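Local structure of uncharacterized protein (Methanosaeta thermophila PT, 5HT7) at residues 13-18 against 28-33; 46-49 against 55-58; 58-63 against 69-74. The protein binds transition metal ions such as iron(II) as a trimeric beta/gamma-crystallin domain; its wider role in the archaeal cell is not established. One frame throughout, in Å; residues are numbered along the deposited sequence.

Overall arrangement
The chain is one beta/gamma-crystallin domain with two four-stranded antiparallel sheets. Contact 1 comes first along the chain, then contact 2, then contact 3. Contact 1 sits on strand 14-16, an outer strand of one sheet, and holds His-14 and His-16, this chain's two ligands to the iron. Contacts 2 and 3 both reach the other sheet, through neighbouring strands 44-47 and 58-60. Their centres are about 9 Å apart, they share Ala-58, and Tyr-56 packs on Ile-73 between them. The centre of contact 1 lies about 17 Å from each of the other two, across the middle of the chain. Thr-33 of contact 1 touches Asn-74 of contact 3.

Contact 1: 13-18 against 28-33; sequences VHKHIF and IAFNAT. With FE2 (Fe (II) ion), chain D.
This contact joins the iron-binding strand 14-16 of a beta/gamma-crystallin sheet to the loop between strands 20-21 and 36-39. Phe-30 is the loop residue that meets the strand. Its CG is anti to the backbone N (chi1 -164°), and the ring reaches the strand beside Lys-15. Lys-15 CB sits over one face of the ring, 3.9 Å from the centroid of Phe-30, in a CH-pi contact. Further along the same extended chain, Lys-15 CD lies 3.8 Å from Phe-30 CD2. The aliphatic part of the lysine thus packs on the ring. The ammonium group turns off to salt bridges with Asp-27 and Asp-21. Val-13 O faces the rim of the ring, 3.5 Å from Phe-30 CE1. Val-13 CG2 adds a looser apolar touch, 4.1 Å from Phe-30 CD1.

The CB atoms of His-14 and Lys-15 leave the strand on different sides. His-14 points away from the loop and binds iron through NE2 at 2.2 Å. His-16 NE2 binds the same iron at 2.3 Å. His-14 and His-16 of the second and third subunits supply the other four ligands. Six histidine nitrogens from three chains therefore hold one ion. The arrangement is that of an intersubunit hexahistidine iron site, here on a beta/gamma-crystallin strand against which Phe-30 packs.

Contact 2: 46-49 against 55-58; sequences LYRE and PYEA
Leu-46 O accepts a hydrogen bond from Tyr-56 N at 2.9 Å, with an N-H...O angle of 158°. Pro-55 CA adds a CA-H...O contact, 3.4 Å from Leu-46 O. This grip joins strand 44-47 to the short, weakly bonded strand 55-56. The neighbouring pair, Tyr-47 with Pro-55, is antiparallel and non-hydrogen-bonded. On its face of the sheet, Pro-55 CB packs obliquely on the Tyr-47 ring, 3.6 Å from Tyr-47 CD2.

Arg-48 runs extended from CG to NE and crosses over one face of the Tyr-56 ring. Its CG lies 3.9 Å from the Tyr-56 centroid and makes a CH-pi contact. Farther out, the guanidinium makes an off-centre cation-pi contact, with its plane 43° from that of the ring. Arg-48 NH1 gives Pro-55 O a weak hydrogen bond of 3.2 Å and also bonds Ser-54 OG. Water 2 links Arg-48 NH1 to Pro-55 O as well.

Leu-46 CB touches Tyr-56 CD2 at 3.9 Å. The hydroxyl of Tyr-56 is hydrogen-bonded to Val-75 O, which pins the far end of the ring. Water 1 accepts from Leu-46 N at 2.7 Å, close to the carbonyls of Tyr-56 and Ala-58. Both segments turn a corner here, at Arg-48 and at Glu-57. The whole is an antiparallel strand pair with an arginine lying on a tyrosine, where strand 55-56 pairs with strand 44-47 just before the chain enters strand 58-60 of the beta/gamma-crystallin fold.

Contact 3: 58-63 against 69-74; sequences AEFGPG and ADYGIN
Phe-60 and Tyr-71 both carry CG anti to the carbonyl carbon (chi1 -62° and -60°), which brings their rings together from separate segments. They form a T-shaped, edge-to-face pair within the beta/gamma-crystallin fold. Phe-60 comes from strand 58-60, an outer strand of its sheet in this chain. Tyr-71 ends a 3-10 turn in the connection from strand 63-65 to strand 78-81. The edge of Phe-60 points at the face of Tyr-71. The centroids of Phe-60 and Tyr-71 are 5.0 Å apart and the planes meet at 73°. Phe-60 CE1 stands over the centre of the tyrosine ring, while Phe-60 CZ is 3.9 Å from Tyr-71 CG.

Ala-58 flanks the pair, its CB 4.3 Å from Tyr-71 CD2. The 3-10 turn is closed by a backbone hydrogen bond from Gly-72 N to Ala-69 O of 2.8 Å. Phe-60 is buried. It also meets Tyr-65 edge-to-face and packs on Met-37, Val-39 and Leu-46, so it joins the loop to strands of both sheets. Ile-73 comes at Phe-60 from the opposite direction, and its CD1 rests 3.6 Å from Phe-60 CE2.

Contact 1: 13-18 against 28-33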
loop_
_atom_site.group_PDB
_atom_site.type_symbol
_atom_site.label_atom_id
_atom_site.label_comp_id
_atom_site.label_asym_id
_atom_site.label_seq_id
_atom_site.Cartn_x
_atom_site.Cartn_y
_atom_site.Cartn_z
ATOM N N VAL A 13 0.834 -0.716 -11.083
ATOM C CA VAL A 13 -0.045 -0.104 -10.089
ATOM C C VAL A 13 -0.676 -1.199 -9.218
ATOM O O VAL A 13 -0.912 -2.310 -9.678
ATOM C CB VAL A 13 -1.162 0.761 -10.732
ATOM C CG1 VAL A 13 -0.560 2.002 -11.397
ATOM C CG2 VAL A 13 -1.966 -0.045 -11.736
ATOM N N HIS A 14 -0.898 -0.892 -7.945
ATOM C CA HIS A 14 -1.405 -1.904 -7.033
ATOM C C HIS A 14 -2.625 -1.383 -6.296
ATOM O O HIS A 14 -2.888 -0.177 -6.279
ATOM C CB HIS A 14 -0.310 -2.339 -6.055
ATOM C CG HIS A 14 0.050 -1.299 -5.044
ATOM N ND1 HIS A 14 1.019 -0.347 -5.268
ATOM C CD2 HIS A 14 -0.416 -1.078 -3.791
ATOM C CE1 HIS A 14 1.130 0.427 -4.200
ATOM N NE2 HIS A 14 0.261 0.008 -3.296
ATOM N N LYS A 15 -3.364 -2.310 -5.694
ATOM C CA LYS A 15 -4.616 -2.019 -5.026
ATOM C C LYS A 15 -4.726 -2.862 -3.760
ATOM O O LYS A 15 -4.628 -4.079 -3.825
ATOM C CB LYS A 15 -5.793 -2.309 -5.967
ATOM C CG LYS A 15 -7.175 -2.044 -5.380
ATOM C CD LYS A 15 -8.245 -2.259 -6.454
ATOM C CE LYS A 15 -9.622 -2.381 -5.810
ATOM N NZ LYS A 15 -10.005 -1.175 -5.053
ATOM N N HIS A 16 -4.936 -2.207 -2.622
ATOM C CA HIS A 16 -5.117 -2.890 -1.345
ATOM C C HIS A 16 -6.560 -3.252 -1.113
ATOM O O HIS A 16 -7.453 -2.404 -1.273
ATOM C CB HIS A 16 -4.658 -2.002 -0.193
ATOM C CG HIS A 16 -3.205 -1.665 -0.259
ATOM N ND1 HIS A 16 -2.233 -2.497 0.240
ATOM C CD2 HIS A 16 -2.560 -0.602 -0.794
ATOM C CE1 HIS A 16 -1.044 -1.954 0.036
ATOM N NE2 HIS A 16 -1.216 -0.805 -0.591
ATOM N N ILE A 17 -6.782 -4.493 -0.699
ATOM C CA ILE A 17 -8.129 -4.970 -0.408
ATOM C C ILE A 17 -8.245 -5.283 1.075
ATOM O O ILE A 17 -7.495 -6.107 1.595
ATOM C CB ILE A 17 -8.480 -6.240 -1.198
ATOM C CG1 ILE A 17 -8.054 -6.099 -2.663
ATOM C CG2 ILE A 17 -9.966 -6.521 -1.084
ATOM C CD1 ILE A 17 -8.882 -5.104 -3.421
ATOM N N PHE A 18 -9.173 -4.618 1.754
ATOM C CA PHE A 18 -9.375 -4.858 3.170
ATOM C C PHE A 18 -10.708 -5.550 3.352
ATOM O O PHE A 18 -11.758 -4.953 3.108
ATOM C CB PHE A 18 -9.292 -3.546 3.959
ATOM C CG PHE A 18 -7.898 -2.969 3.999
ATOM C CD1 PHE A 18 -6.982 -3.418 4.935
ATOM C CD2 PHE A 18 -7.494 -2.017 3.077
ATOM C CE1 PHE A 18 -5.691 -2.912 4.959
ATOM C CE2 PHE A 18 -6.206 -1.504 3.098
ATOM C CZ PHE A 18 -5.307 -1.949 4.038
ATOM N N ILE A 28 -11.446 3.603 -10.403
ATOM C CA ILE A 28 -10.859 4.242 -11.578
ATOM C C ILE A 28 -9.341 4.346 -11.504
ATOM O O ILE A 28 -8.668 4.429 -12.535
ATOM C CB ILE A 28 -11.429 5.655 -11.799
ATOM C CG1 ILE A 28 -11.196 6.526 -10.566
ATOM C CG2 ILE A 28 -12.905 5.585 -12.148
ATOM C CD1 ILE A 28 -11.526 7.994 -10.789
ATOM N N ALA A 29 -8.799 4.334 -10.290
ATOM C CA ALA A 29 -7.355 4.432 -10.102
ATOM C C ALA A 29 -6.670 3.100 -10.371
ATOM O O ALA A 29 -5.445 3.017 -10.426
ATOM C CB ALA A 29 -7.034 4.910 -8.698
ATOM N N PHE A 30 -7.469 2.052 -10.531
ATOM C CA PHE A 30 -6.937 0.733 -10.846
ATOM C C PHE A 30 -7.494 0.301 -12.202
ATOM O O PHE A 30 -8.211 -0.690 -12.306
ATOM C CB PHE A 30 -7.296 -0.275 -9.750
ATOM C CG PHE A 30 -6.489 -1.546 -9.801
ATOM C CD1 PHE A 30 -5.118 -1.516 -9.622
ATOM C CD2 PHE A 30 -7.108 -2.772 -10.008
ATOM C CE1 PHE A 30 -4.365 -2.674 -9.665
ATOM C CE2 PHE A 30 -6.363 -3.941 -10.055
ATOM C CZ PHE A 30 -4.978 -3.889 -9.878
ATOM N N ASN A 31 -7.173 1.079 -13.231
ATOM C CA ASN A 31 -7.676 0.827 -14.574
ATOM C C ASN A 31 -6.860 -0.267 -15.261
ATOM O O ASN A 31 -6.134 0.002 -16.223
ATOM C CB ASN A 31 -7.637 2.106 -15.412
ATOM C CG ASN A 31 -8.415 1.980 -16.716
ATOM O OD1 ASN A 31 -8.795 0.883 -17.129
ATOM N ND2 ASN A 31 -8.628 3.108 -17.387
ATOM N N ALA A 32 -6.981 -1.493 -14.757
ATOM C CA ALA A 32 -6.248 -2.628 -15.305
ATOM C C ALA A 32 -6.789 -3.927 -14.744
ATOM O O ALA A 32 -7.301 -3.974 -13.627
ATOM C CB ALA A 32 -4.766 -2.511 -14.998
ATOM N N THR A 33 -6.680 -4.987 -15.529
ATOM C CA THR A 33 -6.965 -6.310 -15.018
ATOM C C THR A 33 -5.783 -6.726 -14.173
ATOM O O THR A 33 -4.631 -6.504 -14.551
ATOM C CB THR A 33 -7.199 -7.316 -16.147
ATOM O OG1 THR A 33 -6.026 -7.372 -16.971
ATOM C CG2 THR A 33 -8.374 -6.880 -16.987
HETATM FE FE FE2 D . 0.221 0.839 -1.213
#

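Contact 2: 46-49 against 55-58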
loop_
_atom_site.group_PDB
_atom_site.type_symbol
_atom_site.label_atom_id
_atom_site.label_comp_id
_atom_site.label_asym_id
_atom_site.label_seq_id
_atom_site.Cartn_x
_atom_site.Cartn_y
_atom_site.Cartn_z
ATOM N N LEU A 46 -12.318 -15.240 -4.977
ATOM C CA LEU A 46 -12.348 -14.253 -6.057
ATOM C C LEU A 46 -13.525 -14.534 -6.975
ATOM O O LEU A 46 -13.876 -15.686 -7.187
ATOM C CB LEU A 46 -11.051 -14.296 -6.861
ATOM C CG LEU A 46 -9.825 -13.518 -6.375
ATOM C CD1 LEU A 46 -9.499 -13.825 -4.930
ATOM C CD2 LEU A 46 -8.654 -13.859 -7.292
ATOM N N TYR A 47 -14.110 -13.484 -7.541
ATOM C CA TYR A 47 -15.305 -13.621 -8.368
ATOM C C TYR A 47 -15.131 -12.888 -9.695
ATOM O O TYR A 47 -14.459 -11.856 -9.744
ATOM C CB TYR A 47 -16.532 -13.059 -7.641
ATOM C CG TYR A 47 -16.789 -13.604 -6.252
ATOM C CD1 TYR A 47 -16.032 -13.176 -5.155
ATOM C CD2 TYR A 47 -17.823 -14.513 -6.024
ATOM C CE1 TYR A 47 -16.280 -13.669 -3.878
ATOM C CE2 TYR A 47 -18.080 -15.003 -4.758
ATOM C CZ TYR A 47 -17.316 -14.575 -3.692
ATOM O OH TYR A 47 -17.576 -15.058 -2.438
ATOM N N ARG A 48 -15.758 -13.400 -10.754
ATOM C CA ARG A 48 -15.691 -12.762 -12.072
ATOM C C ARG A 48 -16.506 -11.482 -12.154
ATOM O O ARG A 48 -16.139 -10.552 -12.880
ATOM C CB ARG A 48 -16.176 -13.723 -13.157
ATOM C CG ARG A 48 -15.366 -14.991 -13.251
ATOM C CD ARG A 48 -15.963 -15.951 -14.268
ATOM N NE ARG A 48 -15.131 -17.141 -14.349
ATOM C CZ ARG A 48 -15.276 -18.195 -13.561
ATOM N NH1 ARG A 48 -16.243 -18.213 -12.651
ATOM N NH2 ARG A 48 -14.459 -19.229 -13.684
ATOM N N GLU A 49 -17.623 -11.447 -11.427
ATOM C CA GLU A 49 -18.564 -10.334 -11.497
ATOM C C GLU A 49 -18.584 -9.549 -10.187
ATOM O O GLU A 49 -18.155 -10.055 -9.154
ATOM C CB GLU A 49 -19.974 -10.856 -11.831
ATOM C CG GLU A 49 -20.084 -11.456 -13.226
ATOM C CD GLU A 49 -21.469 -11.987 -13.543
ATOM O OE1 GLU A 49 -22.386 -11.820 -12.707
ATOM O OE2 GLU A 49 -21.640 -12.577 -14.632
ATOM N N PRO A 55 -18.052 -17.087 -8.710
ATOM C CA PRO A 55 -16.735 -17.296 -8.102
ATOM C C PRO A 55 -15.820 -18.181 -8.937
ATOM O O PRO A 55 -16.282 -19.094 -9.618
ATOM C CB PRO A 55 -17.071 -17.976 -6.773
ATOM C CG PRO A 55 -18.330 -18.753 -7.080
ATOM C CD PRO A 55 -19.097 -17.921 -8.079
ATOM N N TYR A 56 -14.527 -17.884 -8.897
ATOM C CA TYR A 56 -13.515 -18.803 -9.383
ATOM C C TYR A 56 -13.414 -19.964 -8.403
ATOM O O TYR A 56 -13.733 -19.807 -7.232
ATOM C CB TYR A 56 -12.170 -18.101 -9.518
ATOM C CG TYR A 56 -12.104 -17.054 -10.598
ATOM C CD1 TYR A 56 -11.885 -17.415 -11.924
ATOM C CD2 TYR A 56 -12.230 -15.705 -10.294
ATOM C CE1 TYR A 56 -11.801 -16.451 -12.926
ATOM C CE2 TYR A 56 -12.143 -14.739 -11.286
ATOM C CZ TYR A 56 -11.928 -15.121 -12.597
ATOM O OH TYR A 56 -11.846 -14.165 -13.577
ATOM N N GLU A 57 -12.974 -21.124 -8.871
ATOM C CA GLU A 57 -12.910 -22.292 -7.996
ATOM C C GLU A 57 -11.724 -22.202 -7.039
ATOM O O GLU A 57 -11.845 -22.526 -5.851
ATOM C CB GLU A 57 -12.840 -23.584 -8.815
ATOM C CG GLU A 57 -12.621 -24.825 -7.956
ATOM C CD GLU A 57 -13.134 -26.104 -8.599
ATOM O OE1 GLU A 57 -13.272 -26.148 -9.841
ATOM O OE2 GLU A 57 -13.429 -27.060 -7.846
ATOM N N ALA A 58 -10.588 -21.744 -7.554
ATOM C CA ALA A 58 -9.376 -21.620 -6.755
ATOM C C ALA A 58 -9.536 -20.594 -5.638
ATOM O O ALA A 58 -9.925 -19.450 -5.894
ATOM C CB ALA A 58 -8.198 -21.250 -7.651
HETATM O O HOH W 1 -12.251 -17.880 -5.572
HETATM O O HOH W 2 -15.883 -20.862 -11.940
#

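Contact 3: 58-63 against 69-74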
loop_
_atom_site.group_PDB
_atom_site.type_symbol
_atom_site.label_atom_id
_atom_site.label_comp_id
_atom_site.label_asym_id
_atom_site.label_seq_id
_atom_site.Cartn_x
_atom_site.Cartn_y
_atom_site.Cartn_z
ATOM N N ALA A 58 -10.588 -21.744 -7.554
ATOM C CA ALA A 58 -9.376 -21.620 -6.755
ATOM C C ALA A 58 -9.536 -20.594 -5.638
ATOM O O ALA A 58 -9.925 -19.450 -5.894
ATOM C CB ALA A 58 -8.198 -21.250 -7.651
ATOM N N GLU A 59 -9.222 -21.007 -4.412
ATOM C CA GLU A 59 -9.221 -20.103 -3.266
ATOM C C GLU A 59 -7.806 -19.880 -2.747
ATOM O O GLU A 59 -6.967 -20.782 -2.791
ATOM C CB GLU A 59 -10.119 -20.648 -2.163
ATOM C CG GLU A 59 -11.581 -20.698 -2.570
ATOM C CD GLU A 59 -12.446 -21.337 -1.517
ATOM O OE1 GLU A 59 -11.896 -22.097 -0.692
ATOM O OE2 GLU A 59 -13.669 -21.082 -1.518
ATOM N N PHE A 60 -7.542 -18.676 -2.245
ATOM C CA PHE A 60 -6.161 -18.262 -2.001
ATOM C C PHE A 60 -5.880 -17.923 -0.547
ATOM O O PHE A 60 -6.453 -16.980 0.002
ATOM C CB PHE A 60 -5.814 -17.061 -2.886
ATOM C CG PHE A 60 -5.890 -17.357 -4.359
ATOM C CD1 PHE A 60 -4.760 -17.752 -5.060
ATOM C CD2 PHE A 60 -7.095 -17.272 -5.033
ATOM C CE1 PHE A 60 -4.831 -18.041 -6.417
ATOM C CE2 PHE A 60 -7.176 -17.558 -6.380
ATOM C CZ PHE A 60 -6.042 -17.944 -7.075
ATOM N N GLY A 61 -4.991 -18.694 0.071
ATOM C CA GLY A 61 -4.534 -18.401 1.416
ATOM C C GLY A 61 -3.301 -17.524 1.316
ATOM O O GLY A 61 -2.919 -17.134 0.212
ATOM N N PRO A 62 -2.667 -17.219 2.456
ATOM C CA PRO A 62 -1.475 -16.358 2.463
ATOM C C PRO A 62 -0.406 -16.854 1.500
ATOM O O PRO A 62 -0.183 -18.061 1.417
ATOM C CB PRO A 62 -0.996 -16.444 3.913
ATOM C CG PRO A 62 -2.260 -16.685 4.687
ATOM C CD PRO A 62 -3.078 -17.601 3.819
ATOM N N GLY A 63 0.214 -15.937 0.758
ATOM C CA GLY A 63 1.218 -16.301 -0.219
ATOM C C GLY A 63 1.413 -15.253 -1.302
ATOM O O GLY A 63 0.736 -14.228 -1.323
ATOM N N ALA A 69 -3.139 -15.514 -13.892
ATOM C CA ALA A 69 -3.636 -16.113 -15.129
ATOM C C ALA A 69 -3.404 -17.627 -15.144
ATOM O O ALA A 69 -4.167 -18.365 -15.763
ATOM C CB ALA A 69 -2.987 -15.469 -16.336
ATOM N N ASP A 70 -2.363 -18.087 -14.455
ATOM C CA ASP A 70 -2.110 -19.523 -14.328
ATOM C C ASP A 70 -3.296 -20.261 -13.700
ATOM O O ASP A 70 -3.544 -21.426 -14.005
ATOM C CB ASP A 70 -0.853 -19.780 -13.499
ATOM C CG ASP A 70 0.397 -19.256 -14.164
ATOM O OD1 ASP A 70 0.300 -18.779 -15.316
ATOM O OD2 ASP A 70 1.482 -19.332 -13.545
ATOM N N TYR A 71 -4.020 -19.577 -12.823
ATOM C CA TYR A 71 -5.177 -20.157 -12.154
ATOM C C TYR A 71 -6.452 -19.904 -12.954
ATOM O O TYR A 71 -7.558 -20.162 -12.477
ATOM C CB TYR A 71 -5.320 -19.582 -10.738
ATOM C CG TYR A 71 -4.125 -19.837 -9.843
ATOM C CD1 TYR A 71 -3.025 -18.988 -9.856
ATOM C CD2 TYR A 71 -4.098 -20.926 -8.986
ATOM C CE1 TYR A 71 -1.934 -19.221 -9.044
ATOM C CE2 TYR A 71 -3.012 -21.166 -8.171
ATOM C CZ TYR A 71 -1.935 -20.312 -8.203
ATOM O OH TYR A 71 -0.858 -20.550 -7.387
ATOM N N GLY A 72 -6.293 -19.385 -14.167
ATOM C CA GLY A 72 -7.423 -19.107 -15.036
ATOM C C GLY A 72 -8.177 -17.839 -14.686
ATOM O O GLY A 72 -9.324 -17.643 -15.100
ATOM N N ILE A 73 -7.530 -16.967 -13.923
ATOM C CA ILE A 73 -8.162 -15.732 -13.494
ATOM C C ILE A 73 -7.636 -14.572 -14.306
ATOM O O ILE A 73 -6.438 -14.266 -14.264
ATOM C CB ILE A 73 -7.919 -15.479 -11.993
ATOM C CG1 ILE A 73 -8.512 -16.630 -11.170
ATOM C CG2 ILE A 73 -8.492 -14.133 -11.585
ATOM C CD1 ILE A 73 -8.111 -16.634 -9.726
ATOM N N ASN A 74 -8.516 -13.925 -15.056
ATOM C CA ASN A 74 -8.080 -12.797 -15.866
ATOM C C ASN A 74 -8.815 -11.513 -15.485
ATOM O O ASN A 74 -8.329 -10.410 -15.739
ATOM C CB ASN A 74 -8.259 -13.111 -17.358
ATOM C CG ASN A 74 -7.155 -14.020 -17.904
ATOM O OD1 ASN A 74 -6.035 -13.580 -18.158
ATOM N ND2 ASN A 74 -7.470 -15.305 -18.060
#